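PDB 2V75: nuclear polyadenylated RNA-binding protein NAB2 from Saccharomyces cerevisiae, which binds the poly(A) tails of mRNAs, protecting them from exosome decay, and takes part in poly(A) tail length control and mRNA export from the nucleus. Local coordinates for residues 6-9 / 10-13; 28-31 / 32-36; 49-52 / 53-56; 64-67 / 68-72; 74-77 / 78-82. One frame throughout, in Å; residues are numbered along the deposited sequence.

Contact 1: residues 6-9 / 10-13; sequences YTEN and LKVI
Lys-11 NZ and Glu-8 OE2 form a salt bridge of 2.9 Å within the first turns of helix 7-18. The ammonium comes to OE2 on its syn side, 28° out of the carboxylate plane, while Glu-8 OE1 stays 4.0 Å from Lys-11 NZ. The two side chains run alongside each other and point the same way, but they get there differently. Lys-11 is stretched out beyond CG, with CG anti to its carbonyl carbon (chi1 -75°), whereas Glu-8 folds at its second torsion (chi2 -53°), which brings the carboxylate round to the end of the longer lysine.

The Thr-7 side chain crosses that of Lys-11 at a slant. Its methyl CG2 rests 3.6 Å from Lys-11 CE, and Lys-11 CG passes 3.3 Å from Thr-7 O, so the aliphatic part of the chain lies on the first turn. In the backbone, Leu-10 N bonds to Tyr-6 O at 3.0 Å, and Ile-13 N to Asn-9 O at 2.9 Å, in the i to i+4 pattern of the opening helix. Leu-10 and Ile-13 are buried: Leu-10 packs on Val-36 of helix 28-40, and Ile-13 on helices 61-79 and 84-93. With an alanine at Lys-11 the Glu-8 carboxylate would probably lose its mate and the Thr-7 methyl its neighbour within the helix. Lys-11 NZ also has a long, weak ion pair with Glu-33 that bridges helices 7-18 and 28-40, and the nearness of two acids is likely to favour the protonated amine.

Contact 2: residues 28-31 / 32-36; sequences IKYV and AEYIV
Tyr-30 and Tyr-34 touch through the hydroxyl end of the first and the flank of the second: Tyr-30 OH is 3.6 Å from Tyr-34 CD1, and Tyr-30 CZ is 3.9 Å from the same carbon. Both side chains leave the helix in the same direction and lie alongside each other. The ring planes are turned 53° apart with centroids 5.9 Å from each other, an oblique pairing. Tyr-30 CG stands anti to the backbone N (chi1 176°), and Tyr-34 adopts a similar first torsion (chi1 -157°), which carries both rings outward together from successive turns.

A second, aliphatic pair lies on the buried side. Val-31 CG1 meets Ile-35 CD1 at 3.8 Å, the two side chains meeting at a slant, and Ile-35 CG1 passes 3.3 Å from Val-31 O. This is one side of helix 28-40, part of the all-helical, PWI-like N-terminal domain of Nab2, and its apolar residues look into the helical core: Val-31 reaches Leu-18 and Phe-56, and Ile-35 reaches Leu-52.

Behind the side chains the backbone fixes their spacing. Tyr-34 N donates to Tyr-30 O at 2.8 Å, and Ile-35 N to Val-31 O at 2.9 Å. Further out, Tyr-30 N is bonded to Asp-27 OD1 just ahead of the helix. The phenol of Tyr-34 is probably hydrogen-bonded to Glu-51 of helix 45-55, and Leu-55 of that helix packs on the same ring.

Contact 3: residues 49-52 / 53-56; sequences VDEL and ASLF
Helix 45-55 ends here, and Leu-52 with Phe-56 and Glu-51 with Ser-54 are the pairs that finish it. Phe-56 has already left helical backbone angles, yet its N still donates to Leu-52 O at 3.0 Å. Its ring folds back over the end of the helix: CD2 lies 3.3 Å from Leu-52 O, and CE2 approaches Leu-52 CD2 at 4.1 Å. That fold follows from the first torsion, which sets CG anti to the carbonyl carbon (chi1 -56°). Leu-55 CB covers one face of the ring, 3.4 Å above its plane and offset toward the rim.

On the polar flank, Ser-54 OG donates to Glu-51 O at 2.6 Å, arriving at a C=O...O angle of 131°. The same carbonyl also receives a weak bond from Leu-55 N, as does Leu-52 O, as expected where a helix tightens before it ends. Beyond this turn Asp-50 makes a salt bridge with Arg-61, the Glu-51 carboxylate has Tyr-34 as its probable partner, and Leu-52 packs on Leu-64 and Val-68 of helix 61-79.

Chemically, the serine hydroxyl supplies a donor to a carbonyl whose backbone N-H partner is poorly aligned. Leu-52 O, for its part, accepts from Phe-56 N and, weakly, from Leu-55 N, with the ring carbon CD2 of Phe-56 packed beside that carbonyl.

Contact 4: residues 64-67 / 68-72; sequences LANV and VQTAF
The flat amide of Asn-66 lies across from Thr-70, its side chain crossing the threonine at a slant, and its OD1 is hydrogen-bonded to Lys-17 of helix 7-18. Within 68-72 another flat group, the ring of Phe-72, has Val-68 CG1 at its edge, in plane, and Ile-39 of helix 28-40 also touches it. The extended Gln-69 chain passes Ala-65 O, one turn earlier, its CG only 3.0 Å from that oxygen.

This is the middle of the long central helix of the all-helical Nab2 N-terminal domain, and helices 7-18, 28-40 and 45-55 all pack on it. Val-68 reaches Val-48, Val-49 and Leu-52 of helix 45-55, whereas Val-67 meets Ile-35 of helix 28-40 and Leu-18 of helix 7-18, so neighbouring valines serve different partners.

The partly exposed flank carries the polar feature. Asn-66 O accepts two bonds, from Thr-70 N at 3.0 Å and Thr-70 OG1, which come from opposite faces of the carbonyl plane. The hydroxyl is brought to that carbonyl because OG1 stands anti to Thr-70's own carbonyl carbon (chi1 -62°), beside the backbone N. A valine at Thr-70 has no hydroxyl, and Asn-66 O would probably be left with the backbone N-H as its one donor among these bonds. The OG1 to Asn-66 O distance is 2.8 Å, with OG1 tilted 30° out of the carbonyl plane.

Contact 5: residues 74-77 / 78-82; sequences ALEA and LQQGE
Ala-77 O gathers the end of helix 61-79: Glu-82 N donates to it at 3.0 Å and Gln-80 N adds a weak bond, while Gly-81 turns to positive phi (100°). This is a Schellman motif, the C-terminal cap of the helix, and Gly-81 N bonds back to Leu-78 O at 2.8 Å to complete it. At these angles a beta carbon on Gly-81 would be pressed against the carbonyl oxygen of the residue before, which explains the glycine.

On the outside of the last turn Glu-76 and Gln-80 join their polar ends. Gln-80 NE2 donates to Glu-76 OE2 at 2.7 Å; Glu-76 OE2 accepts through its anti lone pair, the one pointing away from OE1, and the carboxylate and amide planes stand 70° apart. Glu-76 runs with CG anti to the backbone N (chi1 -180°) and bends at chi2, so its carboxylate swings along the helix toward the extended Gln-80 chain. Gln-80 N also holds Glu-76 O by a backbone bond, so this pair is linked twice.

The apolar side faces inward. Leu-78 is buried against Ile-13 of helix 7-18, Ile-87 of helix 84-93 and Tyr-6, while Ala-77 and Glu-82 both touch Ile-87, where the chain turns into that next helix. Across the cap, Ala-77 CB and Glu-82 CB come within 4.1 Å of each other.

Overall arrangement
The five contacts follow one another along the chain, each a short piece of helix or a helix end in a compact five-helix domain. Contacts 4 and 5 share helix 61-79, their centres about 15 Å apart, and the other three each sit on one earlier helix. Contact 4 lies nearest the centre of the chain, about 5 Å from it, and touches contacts 1, 2 and 3. Contact 1 also packs on contact 5 through Tyr-6 and Ile-13. Contacts 3 and 5, some 25 Å apart between centres, lie on opposite sides of the chain's centre. Helix 61-79 passes from the middle of the domain at contact 4 to its periphery at contact 5. This N-terminal domain is required for nuclear export of poly(A) RNA.

Contact 1: residues 6-9 / 10-13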
loop_
_atom_site.group_PDB
_atom_site.type_symbol
_atom_site.label_atom_id
_atom_site.label_comp_id
_atom_site.label_asym_id
_atom_site.label_seq_id
_atom_site.Cartn_x
_atom_site.Cartn_y
_atom_site.Cartn_z
ATOM N N TYR A 6 -12.312 0.744 -7.627
ATOM C CA TYR A 6 -11.470 1.108 -6.441
ATOM C C TYR A 6 -9.946 1.128 -6.714
ATOM O O TYR A 6 -9.159 1.441 -5.848
ATOM C CB TYR A 6 -11.776 0.160 -5.267
ATOM C CG TYR A 6 -13.225 0.165 -4.809
ATOM C CD1 TYR A 6 -13.814 1.327 -4.314
ATOM C CD2 TYR A 6 -14.010 -0.983 -4.887
ATOM C CE1 TYR A 6 -15.144 1.347 -3.902
ATOM C CE2 TYR A 6 -15.344 -0.976 -4.483
ATOM C CZ TYR A 6 -15.906 0.190 -3.986
ATOM O OH TYR A 6 -17.232 0.218 -3.578
ATOM N N THR A 7 -9.487 0.794 -7.904
ATOM C CA THR A 7 -8.051 0.705 -8.112
ATOM C C THR A 7 -7.352 2.075 -8.093
ATOM O O THR A 7 -6.211 2.209 -7.630
ATOM C CB THR A 7 -7.796 -0.023 -9.436
ATOM O OG1 THR A 7 -8.243 -1.373 -9.283
ATOM C CG2 THR A 7 -6.328 -0.016 -9.791
ATOM N N GLU A 8 -8.030 3.108 -8.579
ATOM C CA GLU A 8 -7.379 4.415 -8.651
ATOM C C GLU A 8 -7.263 5.017 -7.254
ATOM O O GLU A 8 -6.211 5.516 -6.863
ATOM C CB GLU A 8 -8.101 5.357 -9.633
ATOM C CG GLU A 8 -7.938 4.986 -11.110
ATOM C CD GLU A 8 -6.481 4.817 -11.544
ATOM O OE1 GLU A 8 -5.685 5.768 -11.412
ATOM O OE2 GLU A 8 -6.114 3.729 -12.038
ATOM N N ASN A 9 -8.309 4.901 -6.455
ATOM C CA ASN A 9 -8.216 5.336 -5.067
ATOM C C ASN A 9 -7.258 4.498 -4.223
ATOM O O ASN A 9 -6.611 5.025 -3.321
ATOM C CB ASN A 9 -9.589 5.377 -4.424
ATOM C CG ASN A 9 -10.370 6.608 -4.840
ATOM O OD1 ASN A 9 -9.783 7.637 -5.189
ATOM N ND2 ASN A 9 -11.694 6.508 -4.825
ATOM N N LEU A 10 -7.163 3.204 -4.497
ATOM C CA LEU A 10 -6.186 2.397 -3.770
ATOM C C LEU A 10 -4.738 2.820 -4.042
ATOM O O LEU A 10 -3.914 2.869 -3.138
ATOM C CB LEU A 10 -6.402 0.914 -4.061
ATOM C CG LEU A 10 -5.660 0.029 -3.084
ATOM C CD1 LEU A 10 -6.046 0.219 -1.607
ATOM C CD2 LEU A 10 -5.808 -1.436 -3.493
ATOM N N LYS A 11 -4.448 3.170 -5.285
ATOM C CA LYS A 11 -3.089 3.584 -5.644
ATOM C C LYS A 11 -2.767 4.868 -4.902
ATOM O O LYS A 11 -1.686 5.042 -4.374
ATOM C CB LYS A 11 -2.984 3.775 -7.134
ATOM C CG LYS A 11 -2.936 2.504 -7.990
ATOM C CD LYS A 11 -2.789 2.921 -9.478
ATOM C CE LYS A 11 -3.275 1.848 -10.417
ATOM N NZ LYS A 11 -3.588 2.420 -11.737
ATOM N N VAL A 12 -3.745 5.749 -4.786
ATOM C CA VAL A 12 -3.536 6.995 -4.019
ATOM C C VAL A 12 -3.336 6.698 -2.546
ATOM O O VAL A 12 -2.401 7.176 -1.904
ATOM C CB VAL A 12 -4.690 7.972 -4.179
ATOM C CG1 VAL A 12 -4.600 9.086 -3.129
ATOM C CG2 VAL A 12 -4.710 8.599 -5.584
ATOM N N ILE A 13 -4.129 5.777 -2.010
ATOM C CA ILE A 13 -4.047 5.448 -0.579
ATOM C C ILE A 13 -2.732 4.799 -0.236
ATOM O O ILE A 13 -2.104 5.095 0.778
ATOM C CB ILE A 13 -5.204 4.524 -0.151
ATOM C CG1 ILE A 13 -6.492 5.345 -0.037
ATOM C CG2 ILE A 13 -4.899 3.796 1.177
ATOM C CD1 ILE A 13 -7.746 4.421 -0.002
#

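Contact 2: residues 28-31 / 32-36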
loop_
_atom_site.group_PDB
_atom_site.type_symbol
_atom_site.label_atom_id
_atom_site.label_comp_id
_atom_site.label_asym_id
_atom_site.label_seq_id
_atom_site.Cartn_x
_atom_site.Cartn_y
_atom_site.Cartn_z
ATOM N N ILE A 28 7.569 6.481 -5.335
ATOM C CA ILE A 28 6.339 6.137 -4.610
ATOM C C ILE A 28 5.239 5.727 -5.586
ATOM O O ILE A 28 4.581 4.741 -5.341
ATOM C CB ILE A 28 5.886 7.298 -3.710
ATOM C CG1 ILE A 28 6.777 7.358 -2.472
ATOM C CG2 ILE A 28 4.446 7.157 -3.280
ATOM C CD1 ILE A 28 6.588 8.714 -1.706
ATOM N N LYS A 29 5.087 6.458 -6.681
ATOM C CA LYS A 29 3.991 6.251 -7.626
ATOM C C LYS A 29 4.161 4.843 -8.204
ATOM O O LYS A 29 3.199 4.082 -8.321
ATOM C CB LYS A 29 4.038 7.297 -8.711
ATOM C CG LYS A 29 2.825 7.317 -9.630
ATOM C CD LYS A 29 2.850 8.481 -10.643
ATOM C CE LYS A 29 2.301 9.780 -10.049
ATOM N NZ LYS A 29 0.992 9.549 -9.368
ATOM N N TYR A 30 5.402 4.477 -8.505
ATOM C CA TYR A 30 5.650 3.148 -9.085
ATOM C C TYR A 30 5.403 2.043 -8.087
ATOM O O TYR A 30 4.718 1.069 -8.433
ATOM C CB TYR A 30 7.084 3.022 -9.573
ATOM C CG TYR A 30 7.425 1.637 -10.104
ATOM C CD1 TYR A 30 6.912 1.205 -11.307
ATOM C CD2 TYR A 30 8.274 0.775 -9.418
ATOM C CE1 TYR A 30 7.250 -0.052 -11.820
ATOM C CE2 TYR A 30 8.601 -0.504 -9.921
ATOM C CZ TYR A 30 8.059 -0.908 -11.121
ATOM O OH TYR A 30 8.389 -2.133 -11.689
ATOM N N VAL A 31 5.965 2.173 -6.878
ATOM C CA VAL A 31 5.739 1.175 -5.804
ATOM C C VAL A 31 4.219 1.033 -5.558
ATOM O O VAL A 31 3.697 -0.087 -5.467
ATOM C CB VAL A 31 6.519 1.481 -4.513
ATOM C CG1 VAL A 31 6.174 0.484 -3.375
ATOM C CG2 VAL A 31 8.041 1.528 -4.754
ATOM N N ALA A 32 3.488 2.134 -5.494
ATOM C CA ALA A 32 2.044 2.065 -5.298
ATOM C C ALA A 32 1.365 1.311 -6.452
ATOM O O ALA A 32 0.492 0.452 -6.251
ATOM C CB ALA A 32 1.458 3.480 -5.158
ATOM N N GLU A 33 1.788 1.575 -7.676
ATOM C CA GLU A 33 1.188 0.887 -8.819
ATOM C C GLU A 33 1.495 -0.603 -8.759
ATOM O O GLU A 33 0.652 -1.433 -9.127
ATOM C CB GLU A 33 1.707 1.482 -10.115
ATOM C CG GLU A 33 1.053 2.826 -10.445
ATOM C CD GLU A 33 -0.019 2.721 -11.527
ATOM O OE1 GLU A 33 -0.341 1.587 -11.966
ATOM O OE2 GLU A 33 -0.508 3.790 -11.969
ATOM N N TYR A 34 2.717 -0.926 -8.365
ATOM C CA TYR A 34 3.139 -2.324 -8.366
ATOM C C TYR A 34 2.334 -3.052 -7.286
ATOM O O TYR A 34 1.835 -4.157 -7.517
ATOM C CB TYR A 34 4.617 -2.467 -8.048
ATOM C CG TYR A 34 5.237 -3.730 -8.552
ATOM C CD1 TYR A 34 5.813 -3.801 -9.790
ATOM C CD2 TYR A 34 5.209 -4.885 -7.810
ATOM C CE1 TYR A 34 6.376 -4.994 -10.264
ATOM C CE2 TYR A 34 5.747 -6.052 -8.282
ATOM C CZ TYR A 34 6.312 -6.127 -9.507
ATOM O OH TYR A 34 6.825 -7.367 -9.868
ATOM N N ILE A 35 2.212 -2.435 -6.125
ATOM C CA ILE A 35 1.424 -3.017 -5.034
ATOM C C ILE A 35 -0.027 -3.303 -5.430
ATOM O O ILE A 35 -0.542 -4.408 -5.250
ATOM C CB ILE A 35 1.519 -2.195 -3.732
ATOM C CG1 ILE A 35 2.951 -2.285 -3.169
ATOM C CG2 ILE A 35 0.415 -2.658 -2.735
ATOM C CD1 ILE A 35 3.153 -1.398 -1.927
ATOM N N VAL A 36 -0.659 -2.342 -6.070
ATOM C CA VAL A 36 -2.026 -2.516 -6.483
ATOM C C VAL A 36 -2.165 -3.557 -7.574
ATOM O O VAL A 36 -3.128 -4.300 -7.571
ATOM C CB VAL A 36 -2.603 -1.163 -6.870
ATOM C CG1 VAL A 36 -3.948 -1.321 -7.593
ATOM C CG2 VAL A 36 -2.649 -0.295 -5.604
#

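Contact 3: residues 49-52 / 53-56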
loop_
_atom_site.group_PDB
_atom_site.type_symbol
_atom_site.label_atom_id
_atom_site.label_comp_id
_atom_site.label_asym_id
_atom_site.label_seq_id
_atom_site.Cartn_x
_atom_site.Cartn_y
_atom_site.Cartn_z
ATOM N N VAL A 49 4.136 -9.310 -0.061
ATOM C CA VAL A 49 5.303 -8.814 0.687
ATOM C C VAL A 49 6.592 -9.412 0.134
ATOM O O VAL A 49 7.559 -8.695 -0.183
ATOM C CB VAL A 49 5.136 -9.080 2.177
ATOM C CG1 VAL A 49 6.397 -8.638 2.951
ATOM C CG2 VAL A 49 3.936 -8.272 2.689
ATOM N N ASP A 50 6.556 -10.717 -0.057
ATOM C CA ASP A 50 7.643 -11.438 -0.729
ATOM C C ASP A 50 8.097 -10.767 -2.038
ATOM O O ASP A 50 9.290 -10.562 -2.232
ATOM C CB ASP A 50 7.218 -12.868 -1.052
ATOM C CG ASP A 50 7.264 -13.770 0.129
ATOM O OD1 ASP A 50 7.837 -13.350 1.164
ATOM O OD2 ASP A 50 6.750 -14.914 -0.006
ATOM N N GLU A 51 7.158 -10.430 -2.927
ATOM C CA GLU A 51 7.478 -9.896 -4.229
ATOM C C GLU A 51 8.104 -8.526 -4.042
ATOM O O GLU A 51 9.116 -8.227 -4.681
ATOM C CB GLU A 51 6.255 -9.866 -5.163
ATOM C CG GLU A 51 6.378 -9.086 -6.453
ATOM C CD GLU A 51 6.918 -9.906 -7.622
ATOM O OE1 GLU A 51 7.586 -10.930 -7.349
ATOM O OE2 GLU A 51 6.664 -9.520 -8.790
ATOM N N LEU A 52 7.552 -7.699 -3.161
ATOM C CA LEU A 52 8.085 -6.353 -2.946
ATOM C C LEU A 52 9.522 -6.397 -2.368
ATOM O O LEU A 52 10.393 -5.593 -2.736
ATOM C CB LEU A 52 7.182 -5.562 -2.005
ATOM C CG LEU A 52 5.789 -5.236 -2.530
ATOM C CD1 LEU A 52 4.846 -4.686 -1.373
ATOM C CD2 LEU A 52 5.946 -4.323 -3.679
ATOM N N ALA A 53 9.724 -7.318 -1.446
ATOM C CA ALA A 53 11.039 -7.539 -0.850
ATOM C C ALA A 53 12.081 -7.946 -1.881
ATOM O O ALA A 53 13.276 -7.644 -1.716
ATOM C CB ALA A 53 10.986 -8.580 0.244
ATOM N N SER A 54 11.654 -8.700 -2.892
ATOM C CA SER A 54 12.528 -9.014 -4.005
ATOM C C SER A 54 12.892 -7.804 -4.887
ATOM O O SER A 54 13.913 -7.807 -5.512
ATOM C CB SER A 54 11.954 -10.155 -4.846
ATOM O OG SER A 54 10.983 -9.718 -5.763
ATOM N N LEU A 55 12.041 -6.794 -4.954
ATOM C CA LEU A 55 12.294 -5.592 -5.736
ATOM C C LEU A 55 13.013 -4.417 -5.048
ATOM O O LEU A 55 13.696 -3.619 -5.698
ATOM C CB LEU A 55 10.967 -5.073 -6.274
ATOM C CG LEU A 55 10.694 -5.573 -7.704
ATOM C CD1 LEU A 55 10.379 -7.059 -7.689
ATOM C CD2 LEU A 55 9.537 -4.750 -8.241
ATOM N N PHE A 56 12.856 -4.315 -3.741
ATOM C CA PHE A 56 13.265 -3.123 -3.013
ATOM C C PHE A 56 14.015 -3.552 -1.735
ATOM O O PHE A 56 13.369 -3.914 -0.781
ATOM C CB PHE A 56 12.027 -2.318 -2.636
ATOM C CG PHE A 56 11.183 -1.966 -3.848
ATOM C CD1 PHE A 56 11.655 -1.058 -4.780
ATOM C CD2 PHE A 56 9.956 -2.591 -4.040
ATOM C CE1 PHE A 56 10.882 -0.735 -5.930
ATOM C CE2 PHE A 56 9.206 -2.311 -5.185
ATOM C CZ PHE A 56 9.691 -1.409 -6.103
#

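Contact 4: residues 64-67 / 68-72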
loop_
_atom_site.group_PDB
_atom_site.type_symbol
_atom_site.label_atom_id
_atom_site.label_comp_id
_atom_site.label_asym_id
_atom_site.label_seq_id
_atom_site.Cartn_x
_atom_site.Cartn_y
_atom_site.Cartn_z
ATOM N N LEU A 64 7.372 -3.200 4.720
ATOM C CA LEU A 64 6.582 -3.622 3.559
ATOM C C LEU A 64 5.304 -4.299 4.020
ATOM O O LEU A 64 4.227 -4.091 3.458
ATOM C CB LEU A 64 7.349 -4.578 2.631
ATOM C CG LEU A 64 8.503 -3.883 1.878
ATOM C CD1 LEU A 64 9.422 -4.937 1.251
ATOM C CD2 LEU A 64 7.902 -2.941 0.833
ATOM N N ALA A 65 5.435 -5.150 5.026
ATOM C CA ALA A 65 4.267 -5.807 5.584
ATOM C C ALA A 65 3.203 -4.841 6.122
ATOM O O ALA A 65 2.010 -5.019 5.886
ATOM C CB ALA A 65 4.663 -6.843 6.655
ATOM N N ASN A 66 3.616 -3.806 6.835
ATOM C CA ASN A 66 2.687 -2.784 7.271
ATOM C C ASN A 66 1.954 -2.128 6.111
ATOM O O ASN A 66 0.742 -1.913 6.199
ATOM C CB ASN A 66 3.427 -1.734 8.052
ATOM C CG ASN A 66 2.476 -0.663 8.582
ATOM O OD1 ASN A 66 2.665 0.533 8.359
ATOM N ND2 ASN A 66 1.442 -1.111 9.309
ATOM N N VAL A 67 2.689 -1.793 5.066
ATOM C CA VAL A 67 2.139 -1.109 3.894
ATOM C C VAL A 67 1.154 -2.057 3.236
ATOM O O VAL A 67 0.032 -1.658 2.910
ATOM C CB VAL A 67 3.187 -0.692 2.886
ATOM C CG1 VAL A 67 2.501 -0.154 1.577
ATOM C CG2 VAL A 67 4.148 0.347 3.537
ATOM N N VAL A 68 1.577 -3.298 3.031
ATOM C CA VAL A 68 0.676 -4.297 2.425
ATOM C C VAL A 68 -0.619 -4.550 3.256
ATOM O O VAL A 68 -1.761 -4.601 2.724
ATOM C CB VAL A 68 1.462 -5.589 2.046
ATOM C CG1 VAL A 68 0.476 -6.656 1.616
ATOM C CG2 VAL A 68 2.543 -5.283 0.945
ATOM N N GLN A 69 -0.483 -4.773 4.558
ATOM C CA GLN A 69 -1.613 -4.870 5.481
ATOM C C GLN A 69 -2.566 -3.688 5.344
ATOM O O GLN A 69 -3.775 -3.829 5.241
ATOM C CB GLN A 69 -1.062 -4.999 6.913
ATOM C CG GLN A 69 -0.434 -6.335 7.141
ATOM C CD GLN A 69 0.156 -6.467 8.541
ATOM O OE1 GLN A 69 0.155 -5.492 9.292
ATOM N NE2 GLN A 69 0.675 -7.642 8.864
ATOM N N THR A 70 -2.022 -2.478 5.305
ATOM C CA THR A 70 -2.851 -1.304 5.188
ATOM C C THR A 70 -3.590 -1.243 3.844
ATOM O O THR A 70 -4.781 -0.912 3.804
ATOM C CB THR A 70 -1.981 -0.044 5.266
ATOM O OG1 THR A 70 -1.347 -0.032 6.535
ATOM C CG2 THR A 70 -2.793 1.254 5.035
ATOM N N ALA A 71 -2.920 -1.673 2.795
ATOM C CA ALA A 71 -3.507 -1.698 1.464
ATOM C C ALA A 71 -4.700 -2.651 1.443
ATOM O O ALA A 71 -5.738 -2.281 0.946
ATOM C CB ALA A 71 -2.482 -2.171 0.426
ATOM N N PHE A 72 -4.535 -3.883 1.907
ATOM C CA PHE A 72 -5.647 -4.818 1.810
ATOM C C PHE A 72 -6.797 -4.330 2.676
ATOM O O PHE A 72 -7.978 -4.450 2.369
ATOM C CB PHE A 72 -5.229 -6.211 2.278
ATOM C CG PHE A 72 -4.607 -7.092 1.225
ATOM C CD1 PHE A 72 -5.384 -7.808 0.330
ATOM C CD2 PHE A 72 -3.245 -7.303 1.214
ATOM C CE1 PHE A 72 -4.784 -8.658 -0.610
ATOM C CE2 PHE A 72 -2.649 -8.170 0.301
ATOM C CZ PHE A 72 -3.425 -8.857 -0.610
#

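Contact 5: residues 74-77 / 78-82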
loop_
_atom_site.group_PDB
_atom_site.type_symbol
_atom_site.label_atom_id
_atom_site.label_comp_id
_atom_site.label_asym_id
_atom_site.label_seq_id
_atom_site.Cartn_x
_atom_site.Cartn_y
_atom_site.Cartn_z
ATOM N N ALA A 74 -7.515 -1.194 3.516
ATOM C CA ALA A 74 -8.122 -0.050 2.837
ATOM C C ALA A 74 -9.049 -0.484 1.686
ATOM O O ALA A 74 -10.153 0.053 1.564
ATOM C CB ALA A 74 -7.044 0.875 2.320
ATOM N N LEU A 75 -8.630 -1.483 0.913
ATOM C CA LEU A 75 -9.446 -2.031 -0.165
ATOM C C LEU A 75 -10.787 -2.557 0.376
ATOM O O LEU A 75 -11.842 -2.277 -0.191
ATOM C CB LEU A 75 -8.652 -3.121 -0.909
ATOM C CG LEU A 75 -9.368 -3.828 -2.068
ATOM C CD1 LEU A 75 -9.867 -2.808 -3.120
ATOM C CD2 LEU A 75 -8.443 -4.917 -2.680
ATOM N N GLU A 76 -10.756 -3.345 1.458
ATOM C CA GLU A 76 -11.940 -3.897 2.042
ATOM C C GLU A 76 -12.836 -2.777 2.508
ATOM O O GLU A 76 -14.028 -2.758 2.217
ATOM C CB GLU A 76 -11.582 -4.806 3.221
ATOM C CG GLU A 76 -12.802 -5.423 3.879
ATOM C CD GLU A 76 -13.704 -6.185 2.909
ATOM O OE1 GLU A 76 -13.202 -6.841 1.967
ATOM O OE2 GLU A 76 -14.923 -6.172 3.152
ATOM N N ALA A 77 -12.241 -1.788 3.172
ATOM C CA ALA A 77 -12.977 -0.629 3.661
ATOM C C ALA A 77 -13.677 0.104 2.537
ATOM O O ALA A 77 -14.862 0.425 2.605
ATOM C CB ALA A 77 -12.072 0.312 4.429
ATOM N N LEU A 78 -12.944 0.359 1.460
ATOM C CA LEU A 78 -13.553 0.918 0.286
ATOM C C LEU A 78 -14.775 0.121 -0.228
ATOM O O LEU A 78 -15.818 0.724 -0.520
ATOM C CB LEU A 78 -12.513 1.041 -0.814
ATOM C CG LEU A 78 -11.430 2.107 -0.601
ATOM C CD1 LEU A 78 -10.384 1.864 -1.667
ATOM C CD2 LEU A 78 -12.055 3.539 -0.717
ATOM N N GLN A 79 -14.628 -1.198 -0.374
ATOM C CA GLN A 79 -15.736 -2.088 -0.780
ATOM C C GLN A 79 -16.960 -2.021 0.142
ATOM O O GLN A 79 -18.101 -2.188 -0.291
ATOM C CB GLN A 79 -15.228 -3.535 -0.911
ATOM C CG GLN A 79 -14.368 -3.777 -2.168
ATOM C CD GLN A 79 -13.508 -5.036 -2.096
ATOM O OE1 GLN A 79 -13.242 -5.570 -1.017
ATOM N NE2 GLN A 79 -13.059 -5.512 -3.255
ATOM N N GLN A 80 -16.733 -1.732 1.416
ATOM C CA GLN A 80 -17.811 -1.593 2.373
ATOM C C GLN A 80 -18.391 -0.186 2.334
ATOM O O GLN A 80 -19.333 0.125 3.053
ATOM C CB GLN A 80 -17.287 -1.942 3.759
ATOM C CG GLN A 80 -16.837 -3.379 3.833
ATOM C CD GLN A 80 -16.308 -3.744 5.214
ATOM O OE1 GLN A 80 -16.340 -2.932 6.144
ATOM N NE2 GLN A 80 -15.820 -4.972 5.351
ATOM N N GLY A 81 -17.820 0.670 1.490
ATOM C CA GLY A 81 -18.408 1.976 1.216
ATOM C C GLY A 81 -17.777 3.133 1.962
ATOM O O GLY A 81 -18.278 4.264 1.898
ATOM N N GLU A 82 -16.681 2.864 2.663
ATOM C CA GLU A 82 -15.933 3.911 3.333
ATOM C C GLU A 82 -15.358 4.834 2.261
ATOM O O GLU A 82 -14.982 4.387 1.176
ATOM C CB GLU A 82 -14.858 3.266 4.210
ATOM C CG GLU A 82 -13.785 4.196 4.774
ATOM C CD GLU A 82 -14.300 5.178 5.811
ATOM O OE1 GLU A 82 -15.355 5.810 5.573
ATOM O OE2 GLU A 82 -13.613 5.333 6.850
#